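Shikimate dehydrogenase (NADP(+)) (Thermotoga maritima, PDB 3U62) probably catalyses the reversible NADPH-linked reduction of 3-dehydroshikimate to shikimate, a step in the chorismate pathway to aromatic amino acids. Local coordinates at residues 108-113 with 132-137. Numbering follows the deposited sequence.
Sequences KEPVVV and VKDIWV
Trp136 lays its indole against the pyrrolidine ring of Pro110, the two side chains running side by side in the same direction. Pro110 CB sits over the face of the six-membered ring of Trp136, 3.6 Å from its centroid in a CH-pi contact, and Pro110 CG comes within 3.5 Å of the rim atom Trp136 CH2. Proline suits the place: its rigid, compact ring presents C-H groups to the aromatic face. Trp136 CG lies anti to its own carbonyl carbon and beside its backbone N (chi1 -55°), leaving CB on the side of the preceding residues, where Pro110 lies. On the same side of the sheet Val112 CG2 approaches Trp136 CE3 obliquely, while Asp134 OD1 takes a weak bond from Trp136 NE1.

Glu109, just before the cis peptide bond to Pro110, secures the loop ahead of the second strand. Its chain, extended beyond CG, carries OE2 to two successive backbone amides, Asp134 N at 2.8 Å and Lys133 N at 3.0 Å. Both donors come from above the same face of the carboxylate, the Asp134 bond being the straighter (168°). A carboxylate suits this loop because one oxygen can accept two N-H groups; its methylene CG also packs on Val132 CG1.

Beyond, strands 111-114 and 135-139 pair in parallel. Val111 N donates to Asp134 O, Val111 O receives Trp136 N at 2.8 Å, and Val113 N donates to Trp136 O. Beta-branched side chains fit this extended backbone: Val113 CG2 meets Ile135 CG2 at 3.9 Å on the face that helix 118-129 covers through Leu127 and Leu128. Strand 111-114, helix 118-129 and strand 135-139 form the first beta-alpha-beta unit of the Rossmann fold, whose glycine-rich turn, including Gly115 and Gly117, is predicted to bind NADP(+).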
ATOM      1  N   LYS A 108      -6.286 -15.402  -9.435  1.00 11.79           N
ATOM      2  CA  LYS A 108      -7.055 -16.614  -9.170  1.00 11.83           C
ATOM      3  C   LYS A 108      -7.596 -16.632  -7.742  1.00 11.24           C
ATOM      4  O   LYS A 108      -6.949 -16.141  -6.813  1.00 10.85           O
ATOM      5  CB  LYS A 108      -6.216 -17.862  -9.459  1.00 12.38           C
ATOM      6  CG  LYS A 108      -5.862 -18.046 -10.929  1.00 14.94           C
ATOM      7  CD  LYS A 108      -5.067 -19.322 -11.159  1.00 20.89           C
ATOM      8  CE  LYS A 108      -4.686 -19.475 -12.620  1.00 25.20           C
ATOM      9  NZ  LYS A 108      -3.763 -20.633 -12.834  1.00 31.74           N
ATOM     10  N   GLU A 109      -8.787 -17.204  -7.585  1.00 12.04           N
ATOM     11  CA  GLU A 109      -9.507 -17.211  -6.314  1.00 11.56           C
ATOM     12  C   GLU A 109      -9.611 -18.620  -5.740  1.00 11.35           C
ATOM     13  O   GLU A 109      -9.522 -19.596  -6.489  1.00 12.87           O
ATOM     14  CB  GLU A 109     -10.910 -16.642  -6.507  1.00 14.41           C
ATOM     15  CG  GLU A 109     -10.938 -15.200  -6.962  1.00 16.41           C
ATOM     16  CD  GLU A 109     -12.334 -14.735  -7.317  1.00 14.70           C
ATOM     17  OE1 GLU A 109     -12.497 -14.128  -8.396  1.00 16.07           O
ATOM     18  OE2 GLU A 109     -13.272 -14.973  -6.525  1.00 15.59           O
ATOM     19  N   PRO A 110      -9.814 -18.744  -4.410  1.00 10.02           N
ATOM     20  CA  PRO A 110      -9.963 -17.690  -3.395  1.00  9.52           C
ATOM     21  C   PRO A 110      -8.693 -16.880  -3.158  1.00  8.46           C
ATOM     22  O   PRO A 110      -7.585 -17.367  -3.395  1.00  9.01           O
ATOM     23  CB  PRO A 110     -10.317 -18.476  -2.128  1.00 10.39           C
ATOM     24  CG  PRO A 110     -10.861 -19.770  -2.625  1.00 11.60           C
ATOM     25  CD  PRO A 110     -10.043 -20.077  -3.828  1.00 11.57           C
ATOM     26  N   VAL A 111      -8.877 -15.650  -2.686  1.00  8.13           N
ATOM     27  CA  VAL A 111      -7.772 -14.748  -2.388  1.00  7.71           C
ATOM     28  C   VAL A 111      -7.706 -14.494  -0.885  1.00  7.05           C
ATOM     29  O   VAL A 111      -8.706 -14.116  -0.268  1.00  8.02           O
ATOM     30  CB  VAL A 111      -7.928 -13.400  -3.135  1.00  7.71           C
ATOM     31  CG1 VAL A 111      -6.755 -12.480  -2.836  1.00  9.89           C
ATOM     32  CG2 VAL A 111      -8.051 -13.626  -4.636  1.00  9.38           C
ATOM     33  N   VAL A 112      -6.529 -14.710  -0.302  1.00  7.67           N
ATOM     34  CA  VAL A 112      -6.292 -14.398   1.106  1.00  7.78           C
ATOM     35  C   VAL A 112      -5.570 -13.053   1.215  1.00  7.54           C
ATOM     36  O   VAL A 112      -4.560 -12.821   0.545  1.00  8.04           O
ATOM     37  CB  VAL A 112      -5.471 -15.510   1.821  1.00  8.21           C
ATOM     38  CG1 VAL A 112      -5.126 -15.105   3.251  1.00  7.82           C
ATOM     39  CG2 VAL A 112      -6.246 -16.817   1.832  1.00  8.96           C
ATOM     40  N   VAL A 113      -6.112 -12.176   2.054  1.00  6.94           N
ATOM     41  CA  VAL A 113      -5.502 -10.883   2.346  1.00  7.19           C
ATOM     42  C   VAL A 113      -5.095 -10.868   3.818  1.00  6.79           C
ATOM     43  O   VAL A 113      -5.944 -10.994   4.703  1.00  7.35           O
ATOM     44  CB  VAL A 113      -6.475  -9.712   2.043  1.00  6.50           C
ATOM     45  CG1 VAL A 113      -5.848  -8.372   2.417  1.00  9.14           C
ATOM     46  CG2 VAL A 113      -6.884  -9.714   0.575  1.00  7.70           C
ATOM     47  N   VAL A 132     -12.949  -9.761  -8.434  1.00  8.41           N
ATOM     48  CA  VAL A 132     -12.672 -10.845  -7.494  1.00  9.19           C
ATOM     49  C   VAL A 132     -13.822 -10.935  -6.491  1.00 10.24           C
ATOM     50  O   VAL A 132     -14.274  -9.916  -5.962  1.00 10.05           O
ATOM     51  CB  VAL A 132     -11.320 -10.641  -6.766  1.00  8.67           C
ATOM     52  CG1 VAL A 132     -11.086 -11.714  -5.713  1.00  9.39           C
ATOM     53  CG2 VAL A 132     -10.168 -10.628  -7.768  1.00  9.56           C
ATOM     54  N   LYS A 133     -14.292 -12.156  -6.240  1.00 11.39           N
ATOM     55  CA  LYS A 133     -15.456 -12.374  -5.384  1.00 13.36           C
ATOM     56  C   LYS A 133     -15.112 -13.004  -4.035  1.00 13.54           C
ATOM     57  O   LYS A 133     -15.607 -12.565  -2.995  1.00 14.75           O
ATOM     58  CB  LYS A 133     -16.490 -13.243  -6.106  1.00 16.31           C
ATOM     59  CG  LYS A 133     -17.185 -12.566  -7.282  1.00 21.11           C
ATOM     60  CD  LYS A 133     -18.145 -13.524  -7.982  1.00 30.49           C
ATOM     61  CE  LYS A 133     -19.393 -13.780  -7.147  1.00 31.38           C
ATOM     62  NZ  LYS A 133     -20.066 -15.049  -7.528  1.00 36.68           N
ATOM     63  N   ASP A 134     -14.266 -14.031  -4.063  1.00 11.08           N
ATOM     64  CA  ASP A 134     -13.975 -14.825  -2.876  1.00 11.62           C
ATOM     65  C   ASP A 134     -12.721 -14.308  -2.174  1.00 10.16           C
ATOM     66  O   ASP A 134     -11.599 -14.704  -2.506  1.00 10.54           O
ATOM     67  CB  ASP A 134     -13.816 -16.299  -3.265  1.00 12.87           C
ATOM     68  CG  ASP A 134     -14.208 -17.254  -2.149  1.00 18.17           C
ATOM     69  OD1 ASP A 134     -14.553 -16.792  -1.038  1.00 20.36           O
ATOM     70  OD2 ASP A 134     -14.170 -18.478  -2.385  1.00 21.14           O
ATOM     71  N   ILE A 135     -12.925 -13.412  -1.211  1.00  8.36           N
ATOM     72  CA  ILE A 135     -11.823 -12.778  -0.490  1.00  8.47           C
ATOM     73  C   ILE A 135     -11.878 -13.127   0.994  1.00  8.64           C
ATOM     74  O   ILE A 135     -12.894 -12.907   1.661  1.00 10.07           O
ATOM     75  CB  ILE A 135     -11.812 -11.235  -0.684  1.00  8.77           C
ATOM     76  CG1 ILE A 135     -11.771 -10.879  -2.174  1.00  9.17           C
ATOM     77  CG2 ILE A 135     -10.619 -10.605   0.047  1.00  9.93           C
ATOM     78  CD1 ILE A 135     -12.195  -9.455  -2.499  1.00 10.73           C
ATOM     79  N   TRP A 136     -10.776 -13.681   1.494  1.00  8.74           N
ATOM     80  CA  TRP A 136     -10.657 -14.071   2.892  1.00  8.08           C
ATOM     81  C   TRP A 136      -9.598 -13.223   3.578  1.00  7.63           C
ATOM     82  O   TRP A 136      -8.416 -13.288   3.235  1.00  9.04           O
ATOM     83  CB  TRP A 136     -10.286 -15.553   3.017  1.00  9.27           C
ATOM     84  CG  TRP A 136     -11.211 -16.506   2.310  1.00  9.03           C
ATOM     85  CD1 TRP A 136     -12.520 -16.291   1.973  1.00 11.24           C
ATOM     86  CD2 TRP A 136     -10.905 -17.841   1.887  1.00  9.17           C
ATOM     87  NE1 TRP A 136     -13.038 -17.398   1.349  1.00 12.03           N
ATOM     88  CE2 TRP A 136     -12.071 -18.367   1.285  1.00 10.56           C
ATOM     89  CE3 TRP A 136      -9.755 -18.643   1.952  1.00 11.11           C
ATOM     90  CZ2 TRP A 136     -12.123 -19.659   0.754  1.00 11.33           C
ATOM     91  CZ3 TRP A 136      -9.808 -19.928   1.421  1.00 12.72           C
ATOM     92  CH2 TRP A 136     -10.985 -20.423   0.831  1.00 12.10           C
ATOM     93  N   VAL A 137     -10.033 -12.422   4.542  1.00  7.29           N
ATOM     94  CA  VAL A 137      -9.126 -11.587   5.316  1.00  6.81           C
ATOM     95  C   VAL A 137      -8.649 -12.355   6.545  1.00  7.93           C
ATOM     96  O   VAL A 137      -9.451 -12.947   7.270  1.00  9.51           O
ATOM     97  CB  VAL A 137      -9.793 -10.251   5.731  1.00  7.98           C
ATOM     98  CG1 VAL A 137      -8.896  -9.453   6.674  1.00 10.39           C
ATOM     99  CG2 VAL A 137     -10.135  -9.423   4.503  1.00 10.89           C
TER